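Local atomic coordinates of putative glutathionylspermidine synthase (Methylobacillus flagellatus, PDB entry 3N6X), a protein that probably acts as an ATP-dependent ligase of the circularly permuted ATP-grasp type, perhaps a glutathionylspermidine synthase. Residues Glu161-Thr166 / Asp428-Val433; Ser168-Met173 / Glu197-Val202; Pro345-Ser350 / Leu355-Asp360. All blocks are in the same frame, centred on the assembly; numbering follows the deposited sequence.

Contact 1: Glu161-Thr166 / Asp428-Val433; sequences EDNLRT and DLRPFV. With SO4 (sulfate ion), chain B.
Asn163 and Arg430 meet as two polar side chains over the central mixed sheet of this circularly permuted ATP-grasp protein, reaching from strands 157-163 and 423-435, which both pair with strand 144-151. No hydrogen bond joins them: Asn163 OD1 lies 3.3 Å from Arg430 NH2 but at too poor an angle, while ND2 and NH2 are both donors. Asn163 ND2 sits over one face of the Arg430 guanidinium, displaced toward its rim and 3.5 Å from CZ, with the two planes 38° apart. Both groups share Asp148 of the intervening strand, which forms a salt bridge with Arg430 NE and accepts a hydrogen bond from Asn163 ND2. Arg430 reaches this position because its chain, extended at first (chi1 -172°), bends at chi3 (-89°). With an alanine in place of Asn163, Asp148 would probably lose one of its donors and the guanidinium the group that lies over its face. Past Asn163 the backbone amides of a loop grip a sulfate, probably from the crystallisation liquor, perhaps marking an anion-binding pocket. Arg165 N hydrogen-bonds sulfate O2 (2.7 Å). Thr166 holds sulfate O4 twice, through its backbone N at 2.7 Å and OG1 at 3.2 Å.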
loop_
_atom_site.group_PDB
_atom_site.type_symbol
_atom_site.label_atom_id
_atom_site.label_comp_id
_atom_site.label_asym_id
_atom_site.label_seq_id
_atom_site.Cartn_x
_atom_site.Cartn_y
_atom_site.Cartn_z
ATOM N N GLU A 161 -5.597 -6.102 2.236
ATOM C CA GLU A 161 -4.542 -6.624 1.370
ATOM C C GLU A 161 -3.177 -6.163 1.853
ATOM O O GLU A 161 -3.063 -5.079 2.421
ATOM C CB GLU A 161 -4.776 -6.089 -0.067
ATOM C CG GLU A 161 -4.015 -6.812 -1.163
ATOM C CD GLU A 161 -4.349 -6.340 -2.566
ATOM O OE1 GLU A 161 -4.880 -5.214 -2.710
ATOM O OE2 GLU A 161 -4.080 -7.101 -3.525
ATOM N N ASP A 162 -2.126 -6.951 1.552
ATOM C CA ASP A 162 -0.737 -6.587 1.838
ATOM C C ASP A 162 -0.042 -6.224 0.504
ATOM O O ASP A 162 -0.397 -6.783 -0.529
ATOM C CB ASP A 162 -0.009 -7.755 2.544
ATOM C CG ASP A 162 -0.647 -8.171 3.870
ATOM O OD1 ASP A 162 -0.623 -7.359 4.824
ATOM O OD2 ASP A 162 -1.140 -9.324 3.961
ATOM N N ASN A 163 0.894 -5.251 0.515
ATOM C CA ASN A 163 1.625 -4.828 -0.707
ATOM C C ASN A 163 3.114 -4.847 -0.432
ATOM O O ASN A 163 3.630 -3.924 0.197
ATOM C CB ASN A 163 1.180 -3.431 -1.167
ATOM C CG ASN A 163 -0.297 -3.313 -1.399
ATOM O OD1 ASN A 163 -0.817 -3.689 -2.455
ATOM N ND2 ASN A 163 -1.010 -2.803 -0.402
ATOM N N LEU A 164 3.804 -5.914 -0.881
ATOM C CA LEU A 164 5.203 -6.163 -0.540
ATOM C C LEU A 164 6.152 -6.213 -1.741
ATOM O O LEU A 164 7.328 -6.558 -1.570
ATOM C CB LEU A 164 5.311 -7.503 0.254
ATOM C CG LEU A 164 4.271 -7.774 1.354
ATOM C CD1 LEU A 164 4.340 -9.212 1.800
ATOM C CD2 LEU A 164 4.479 -6.875 2.539
ATOM N N ARG A 165 5.648 -5.955 -2.949
ATOM C CA ARG A 165 6.462 -6.058 -4.167
ATOM C C ARG A 165 7.198 -4.737 -4.467
ATOM O O ARG A 165 8.406 -4.638 -4.202
ATOM C CB ARG A 165 5.604 -6.555 -5.356
ATOM C CG ARG A 165 5.158 -8.010 -5.157
ATOM C CD ARG A 165 4.003 -8.412 -6.035
ATOM N NE ARG A 165 3.279 -9.540 -5.458
ATOM C CZ ARG A 165 2.579 -10.423 -6.160
ATOM N NH1 ARG A 165 2.509 -10.325 -7.480
ATOM N NH2 ARG A 165 1.957 -11.420 -5.548
ATOM N N THR A 166 6.473 -3.721 -4.979
ATOM C CA THR A 166 7.005 -2.352 -5.196
ATOM C C THR A 166 5.914 -1.353 -4.693
ATOM O O THR A 166 5.317 -0.636 -5.518
ATOM C CB THR A 166 7.354 -2.114 -6.715
ATOM O OG1 THR A 166 6.179 -2.337 -7.504
ATOM C CG2 THR A 166 8.512 -2.996 -7.215
ATOM N N ASP A 428 -10.678 4.352 2.375
ATOM C CA ASP A 428 -9.746 3.341 2.840
ATOM C C ASP A 428 -8.396 4.006 3.168
ATOM O O ASP A 428 -8.189 5.178 2.822
ATOM C CB ASP A 428 -9.639 2.143 1.877
ATOM C CG ASP A 428 -8.725 2.313 0.686
ATOM O OD1 ASP A 428 -8.284 3.448 0.434
ATOM O OD2 ASP A 428 -8.474 1.310 -0.012
ATOM N N LEU A 429 -7.516 3.291 3.882
ATOM C CA LEU A 429 -6.275 3.851 4.386
ATOM C C LEU A 429 -5.064 2.979 4.042
ATOM O O LEU A 429 -5.075 1.774 4.312
ATOM C CB LEU A 429 -6.416 3.981 5.919
ATOM C CG LEU A 429 -5.521 4.993 6.607
ATOM C CD1 LEU A 429 -5.991 6.426 6.328
ATOM C CD2 LEU A 429 -5.473 4.739 8.095
ATOM N N ARG A 430 -4.005 3.587 3.493
ATOM C CA ARG A 430 -2.768 2.861 3.229
ATOM C C ARG A 430 -1.531 3.476 3.924
ATOM O O ARG A 430 -0.858 4.326 3.346
ATOM C CB ARG A 430 -2.516 2.652 1.720
ATOM C CG ARG A 430 -1.316 1.715 1.448
ATOM C CD ARG A 430 -0.837 1.747 0.009
ATOM N NE ARG A 430 -1.531 0.758 -0.818
ATOM C CZ ARG A 430 -1.093 0.332 -1.998
ATOM N NH1 ARG A 430 0.049 0.790 -2.495
ATOM N NH2 ARG A 430 -1.792 -0.558 -2.688
ATOM N N PRO A 431 -1.176 3.020 5.145
ATOM C CA PRO A 431 0.101 3.448 5.727
ATOM C C PRO A 431 1.260 2.607 5.144
ATOM O O PRO A 431 1.020 1.580 4.498
ATOM C CB PRO A 431 -0.095 3.204 7.225
ATOM C CG PRO A 431 -1.099 2.103 7.314
ATOM C CD PRO A 431 -1.860 2.028 6.002
ATOM N N PHE A 432 2.505 3.049 5.357
ATOM C CA PHE A 432 3.674 2.391 4.793
ATOM C C PHE A 432 4.622 1.967 5.891
ATOM O O PHE A 432 5.182 2.812 6.571
ATOM C CB PHE A 432 4.384 3.325 3.785
ATOM C CG PHE A 432 3.524 3.709 2.598
ATOM C CD1 PHE A 432 2.614 4.764 2.686
ATOM C CD2 PHE A 432 3.590 2.989 1.407
ATOM C CE1 PHE A 432 1.789 5.091 1.605
ATOM C CE2 PHE A 432 2.768 3.321 0.323
ATOM C CZ PHE A 432 1.871 4.367 0.429
ATOM N N VAL A 433 4.782 0.668 6.089
ATOM C CA VAL A 433 5.653 0.165 7.137
ATOM C C VAL A 433 7.075 0.061 6.609
ATOM O O VAL A 433 7.308 -0.577 5.571
ATOM C CB VAL A 433 5.150 -1.181 7.728
ATOM C CG1 VAL A 433 6.080 -1.670 8.827
ATOM C CG2 VAL A 433 3.726 -1.054 8.251
HETATM S S SO4 B . 2.801 -3.829 -4.718
HETATM O O1 SO4 B . 2.059 -2.734 -4.126
HETATM O O2 SO4 B . 3.384 -4.649 -3.676
HETATM O O3 SO4 B . 1.898 -4.615 -5.532
HETATM O O4 SO4 B . 3.833 -3.311 -5.570
#

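Contact 2: Ser168-Met173 / Glu197-Val202; sequences SGVSYM and EHYPQV
Val170 lies against the ring of Tyr199 where the first turns of helices 170-183 and 199-209 pack together, a buried helix-helix contact within the ATP-grasp region that is largely apolar, with no hydrogen bond across it. Tyr199 is the one residue on its side, facing Val170 and Met173. Its CG stands anti to the backbone N (chi1 173°), which sends the ring out from its own helix and across the start of the other. Val170 crosses it at about a right angle, with CB 4.1 Å above one face and offset toward the rim. Both methyls touch the ring: CG2 comes within 3.8 Å of Tyr199 CE1, while CG1 reaches the phenolic end. One turn further on, the selenomethionine Met173 leaves its helix extended and then bends at chi3 (92°), bringing its terminal methyl CE to the root of the tyrosine, 4.1 Å from Tyr199 CB. Phe432 and Leu434 of strand 423-435 also touch Tyr199, and Ile238 of helix 232-242 packs on Val170, placing the pair between sheet and helices. At the phenolic end Val170 CG1 lies 3.6 Å from both CZ and OH of Tyr199.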
loop_
_atom_site.group_PDB
_atom_site.type_symbol
_atom_site.label_atom_id
_atom_site.label_comp_id
_atom_site.label_asym_id
_atom_site.label_seq_id
_atom_site.Cartn_x
_atom_site.Cartn_y
_atom_site.Cartn_z
ATOM N N SER A 168 3.390 1.507 -3.687
ATOM C CA SER A 168 3.382 2.893 -4.154
ATOM C C SER A 168 2.295 3.722 -3.477
ATOM O O SER A 168 1.431 3.171 -2.798
ATOM C CB SER A 168 3.209 2.934 -5.669
ATOM O OG SER A 168 2.009 2.283 -6.056
ATOM N N GLY A 169 2.355 5.047 -3.666
ATOM C CA GLY A 169 1.354 5.963 -3.134
ATOM C C GLY A 169 1.890 7.040 -2.211
ATOM O O GLY A 169 1.161 7.984 -1.907
ATOM N N VAL A 170 3.174 6.925 -1.755
ATOM C CA VAL A 170 3.753 7.919 -0.839
ATOM C C VAL A 170 3.769 9.327 -1.411
ATOM O O VAL A 170 3.580 10.284 -0.653
ATOM C CB VAL A 170 5.111 7.527 -0.192
ATOM C CG1 VAL A 170 5.094 6.095 0.306
ATOM C CG2 VAL A 170 6.264 7.749 -1.142
ATOM N N SER A 171 3.945 9.466 -2.755
ATOM C CA SER A 171 3.953 10.788 -3.407
ATOM C C SER A 171 2.622 11.514 -3.210
ATOM O O SER A 171 2.625 12.703 -2.914
ATOM C CB SER A 171 4.314 10.674 -4.889
ATOM O OG SER A 171 3.339 9.937 -5.609
ATOM N N TYR A 172 1.494 10.778 -3.257
ATOM C CA TYR A 172 0.183 11.368 -2.994
ATOM C C TYR A 172 0.053 11.749 -1.508
ATOM O O TYR A 172 -0.476 12.806 -1.192
ATOM C CB TYR A 172 -0.941 10.417 -3.405
ATOM C CG TYR A 172 -1.068 10.227 -4.899
ATOM C CD1 TYR A 172 -1.624 11.216 -5.703
ATOM C CD2 TYR A 172 -0.708 9.025 -5.500
ATOM C CE1 TYR A 172 -1.749 11.043 -7.085
ATOM C CE2 TYR A 172 -0.830 8.839 -6.878
ATOM C CZ TYR A 172 -1.347 9.855 -7.668
ATOM O OH TYR A 172 -1.475 9.673 -9.027
HETATM N N MSE A 173 0.610 10.930 -0.611
HETATM C CA MSE A 173 0.589 11.217 0.825
HETATM C C MSE A 173 1.370 12.515 1.113
HETATM O O MSE A 173 0.876 13.390 1.831
HETATM C CB MSE A 173 1.188 10.030 1.628
HETATM C CG MSE A 173 1.407 10.347 3.116
HETATM SE SE MSE A 173 2.283 8.912 4.097
HETATM C CE MSE A 173 4.110 9.481 3.910
ATOM N N GLU A 197 6.788 14.726 5.979
ATOM C CA GLU A 197 7.804 15.025 4.953
ATOM C C GLU A 197 9.209 14.466 5.171
ATOM O O GLU A 197 10.036 14.525 4.256
ATOM C CB GLU A 197 7.801 16.505 4.548
ATOM C CG GLU A 197 8.252 17.469 5.632
ATOM C CD GLU A 197 8.222 18.917 5.182
ATOM O OE1 GLU A 197 9.041 19.287 4.308
ATOM O OE2 GLU A 197 7.339 19.667 5.657
ATOM N N HIS A 198 9.457 13.859 6.339
ATOM C CA HIS A 198 10.747 13.233 6.647
ATOM C C HIS A 198 10.811 11.762 6.148
ATOM O O HIS A 198 11.856 11.123 6.267
ATOM C CB HIS A 198 11.033 13.309 8.153
ATOM C CG HIS A 198 9.986 12.651 9.005
ATOM N ND1 HIS A 198 8.666 13.091 9.004
ATOM C CD2 HIS A 198 10.102 11.628 9.879
ATOM C CE1 HIS A 198 8.031 12.324 9.872
ATOM N NE2 HIS A 198 8.850 11.423 10.419
ATOM N N TYR A 199 9.692 11.246 5.579
ATOM C CA TYR A 199 9.592 9.877 5.051
ATOM C C TYR A 199 10.775 9.510 4.137
ATOM O O TYR A 199 11.463 8.553 4.446
ATOM C CB TYR A 199 8.219 9.631 4.349
ATOM C CG TYR A 199 8.135 8.290 3.638
ATOM C CD1 TYR A 199 8.674 8.118 2.360
ATOM C CD2 TYR A 199 7.543 7.187 4.250
ATOM C CE1 TYR A 199 8.658 6.879 1.731
ATOM C CE2 TYR A 199 7.493 5.948 3.615
ATOM C CZ TYR A 199 8.069 5.793 2.362
ATOM O OH TYR A 199 8.023 4.580 1.723
ATOM N N PRO A 200 11.098 10.304 3.062
ATOM C CA PRO A 200 12.228 9.932 2.183
ATOM C C PRO A 200 13.574 9.759 2.882
ATOM O O PRO A 200 14.344 8.869 2.512
ATOM C CB PRO A 200 12.261 11.073 1.170
ATOM C CG PRO A 200 10.869 11.537 1.108
ATOM C CD PRO A 200 10.377 11.471 2.515
ATOM N N GLN A 201 13.843 10.569 3.920
ATOM C CA GLN A 201 15.093 10.474 4.663
ATOM C C GLN A 201 15.091 9.304 5.638
ATOM O O GLN A 201 16.136 8.687 5.850
ATOM C CB GLN A 201 15.444 11.808 5.349
ATOM C CG GLN A 201 15.919 12.886 4.365
ATOM C CD GLN A 201 17.115 12.464 3.539
ATOM O OE1 GLN A 201 18.130 11.977 4.052
ATOM N NE2 GLN A 201 17.033 12.675 2.249
ATOM N N VAL A 202 13.909 8.954 6.187
ATOM C CA VAL A 202 13.752 7.749 7.022
ATOM C C VAL A 202 13.987 6.517 6.113
ATOM O O VAL A 202 14.741 5.622 6.474
ATOM C CB VAL A 202 12.357 7.685 7.727
ATOM C CG1 VAL A 202 12.142 6.324 8.416
ATOM C CG2 VAL A 202 12.187 8.836 8.726
#

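Contact 3: Pro345-Ser350 / Leu355-Asp360; sequences PTYQLS and LKYVLD
Tyr347 and Tyr357 set their rings nearly parallel, 14° apart, but so far slid past each other that they barely overlap, with centroids 4.9 Å apart. Tyr347 CZ is 3.5 Å from Tyr357 CE1, and Tyr347 OH lies 3.3 Å from that same carbon. No hydrogen bond joins the two tyrosines; the closest approach is hydroxyl oxygen to ring carbon. Nearer the backbone, Val358 CG2 comes obliquely to the root of the Tyr347 ring, 3.6 Å from Tyr347 CB. That methyl also meets Leu349 CD1 at 4.0 Å, bridging Tyr347 on the strand and Leu349 just after it. Leu355 swings CG away from its own backbone N (chi1 -180°), carrying CD1 to within 3.9 Å of Leu349 CD2, the two leucines crossing at about a right angle. Only four residues separate the segments, and the contact runs from the more open tyrosines to the buried Leu349 and Val358. A helix laid on a small antiparallel sheet is consistent with a subdomain of the ATP-grasp fold. Strand 347-348 is an outermost strand of that four-stranded sheet, pairing with 403-407; helix 352-360 packs on it through Val358, which touches Ala405, Leu365 and Val367, while Ile396 of helix 386-398 meets both leucines.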
loop_
_atom_site.group_PDB
_atom_site.type_symbol
_atom_site.label_atom_id
_atom_site.label_comp_id
_atom_site.label_asym_id
_atom_site.label_seq_id
_atom_site.Cartn_x
_atom_site.Cartn_y
_atom_site.Cartn_z
ATOM N N PRO A 345 -12.590 -12.318 5.859
ATOM C CA PRO A 345 -12.821 -13.654 5.267
ATOM C C PRO A 345 -12.817 -13.539 3.744
ATOM O O PRO A 345 -13.457 -12.633 3.191
ATOM C CB PRO A 345 -14.192 -14.060 5.822
ATOM C CG PRO A 345 -14.368 -13.221 7.049
ATOM C CD PRO A 345 -13.708 -11.922 6.738
ATOM N N THR A 346 -11.942 -14.303 3.090
ATOM C CA THR A 346 -11.757 -14.170 1.649
ATOM C C THR A 346 -11.899 -15.490 0.957
ATOM O O THR A 346 -11.284 -16.475 1.364
ATOM C CB THR A 346 -10.416 -13.482 1.331
ATOM O OG1 THR A 346 -10.300 -12.323 2.137
ATOM C CG2 THR A 346 -10.293 -13.080 -0.140
ATOM N N TYR A 347 -12.713 -15.515 -0.098
ATOM C CA TYR A 347 -12.947 -16.712 -0.897
ATOM C C TYR A 347 -12.078 -16.662 -2.126
ATOM O O TYR A 347 -12.021 -15.629 -2.773
ATOM C CB TYR A 347 -14.430 -16.789 -1.308
ATOM C CG TYR A 347 -15.379 -16.855 -0.132
ATOM C CD1 TYR A 347 -15.697 -18.073 0.465
ATOM C CD2 TYR A 347 -15.972 -15.703 0.380
ATOM C CE1 TYR A 347 -16.600 -18.146 1.523
ATOM C CE2 TYR A 347 -16.864 -15.762 1.450
ATOM C CZ TYR A 347 -17.156 -16.985 2.035
ATOM O OH TYR A 347 -17.983 -17.052 3.134
ATOM N N GLN A 348 -11.371 -17.754 -2.438
ATOM C CA GLN A 348 -10.556 -17.817 -3.663
ATOM C C GLN A 348 -11.317 -18.650 -4.692
ATOM O O GLN A 348 -11.438 -19.863 -4.531
ATOM C CB GLN A 348 -9.158 -18.414 -3.391
ATOM C CG GLN A 348 -8.242 -17.520 -2.528
ATOM C CD GLN A 348 -8.615 -17.599 -1.061
ATOM O OE1 GLN A 348 -8.748 -18.689 -0.486
ATOM N NE2 GLN A 348 -8.893 -16.449 -0.452
ATOM N N LEU A 349 -11.886 -17.985 -5.720
ATOM C CA LEU A 349 -12.725 -18.644 -6.740
ATOM C C LEU A 349 -11.975 -19.659 -7.590
ATOM O O LEU A 349 -12.600 -20.438 -8.296
ATOM C CB LEU A 349 -13.503 -17.618 -7.593
ATOM C CG LEU A 349 -14.733 -16.994 -6.908
ATOM C CD1 LEU A 349 -14.333 -15.993 -5.831
ATOM C CD2 LEU A 349 -15.605 -16.326 -7.890
ATOM N N SER A 350 -10.646 -19.744 -7.411
ATOM C CA SER A 350 -9.816 -20.792 -8.007
ATOM C C SER A 350 -10.083 -22.140 -7.295
ATOM O O SER A 350 -9.663 -23.185 -7.787
ATOM C CB SER A 350 -8.340 -20.433 -7.875
ATOM O OG SER A 350 -7.962 -20.284 -6.516
ATOM N N LEU A 355 -15.750 -21.312 -5.101
ATOM C CA LEU A 355 -16.516 -20.963 -6.293
ATOM C C LEU A 355 -17.996 -21.355 -6.123
ATOM O O LEU A 355 -18.871 -20.559 -6.434
ATOM C CB LEU A 355 -15.907 -21.650 -7.537
ATOM C CG LEU A 355 -16.599 -21.374 -8.885
ATOM C CD1 LEU A 355 -16.619 -19.896 -9.201
ATOM C CD2 LEU A 355 -15.928 -22.122 -9.984
ATOM N N LYS A 356 -18.262 -22.551 -5.566
ATOM C CA LYS A 356 -19.629 -23.023 -5.332
ATOM C C LYS A 356 -20.371 -22.090 -4.379
ATOM O O LYS A 356 -21.493 -21.675 -4.678
ATOM C CB LYS A 356 -19.622 -24.458 -4.792
ATOM C CG LYS A 356 -20.967 -24.907 -4.217
ATOM C CD LYS A 356 -20.960 -26.372 -3.811
ATOM C CE LYS A 356 -19.967 -26.697 -2.724
ATOM N NZ LYS A 356 -20.061 -28.119 -2.315
ATOM N N TYR A 357 -19.728 -21.729 -3.250
ATOM C CA TYR A 357 -20.328 -20.849 -2.248
ATOM C C TYR A 357 -20.608 -19.473 -2.813
ATOM O O TYR A 357 -21.720 -18.975 -2.668
ATOM C CB TYR A 357 -19.442 -20.748 -0.979
ATOM C CG TYR A 357 -20.070 -19.890 0.096
ATOM C CD1 TYR A 357 -19.864 -18.512 0.128
ATOM C CD2 TYR A 357 -20.949 -20.438 1.026
ATOM C CE1 TYR A 357 -20.490 -17.709 1.078
ATOM C CE2 TYR A 357 -21.570 -19.646 1.989
ATOM C CZ TYR A 357 -21.344 -18.281 2.006
ATOM O OH TYR A 357 -21.970 -17.495 2.940
ATOM N N VAL A 358 -19.602 -18.851 -3.448
ATOM C CA VAL A 358 -19.722 -17.502 -3.991
ATOM C C VAL A 358 -20.853 -17.377 -5.010
ATOM O O VAL A 358 -21.682 -16.488 -4.872
ATOM C CB VAL A 358 -18.373 -16.957 -4.525
ATOM C CG1 VAL A 358 -18.556 -15.597 -5.203
ATOM C CG2 VAL A 358 -17.352 -16.860 -3.404
ATOM N N LEU A 359 -20.918 -18.300 -6.007
ATOM C CA LEU A 359 -21.976 -18.279 -7.029
ATOM C C LEU A 359 -23.356 -18.494 -6.426
ATOM O O LEU A 359 -24.337 -17.968 -6.951
ATOM C CB LEU A 359 -21.702 -19.311 -8.122
ATOM C CG LEU A 359 -20.486 -19.038 -9.005
ATOM C CD1 LEU A 359 -20.269 -20.160 -9.973
ATOM C CD2 LEU A 359 -20.627 -17.710 -9.750
ATOM N N ASP A 360 -23.428 -19.214 -5.292
ATOM C CA ASP A 360 -24.691 -19.474 -4.599
ATOM C C ASP A 360 -25.146 -18.292 -3.701
ATOM O O ASP A 360 -26.323 -18.204 -3.366
ATOM C CB ASP A 360 -24.608 -20.780 -3.779
ATOM C CG ASP A 360 -25.960 -21.314 -3.329
ATOM O OD1 ASP A 360 -26.847 -21.510 -4.203
ATOM O OD2 ASP A 360 -26.137 -21.525 -2.109
#

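How the contacts relate
Following the chain from the N terminus, the first of these segments is met on strand 157-163, the opening side of contact 1, and almost at once contact 2 begins at Ser168, leading into helix 170-183. Contact 2 closes after 23 intervening residues at helix 199-209. Much later contact 3 closes a very short loop, joining strand 347-348 to helix 352-360. Only at strand 423-435 does contact 1 close, so its long loop encloses the other two, which follow one another in series. Contacts 1 and 2 touch: Arg430 NH1 makes a weak hydrogen bond to Ser168 O, and Phe432 packs on Ser168 and Val170, linking the central sheet to the helices. Contact 3 lies apart in the four-stranded sheet, its centre about 37 Å from that of contact 2, across the chain's centre.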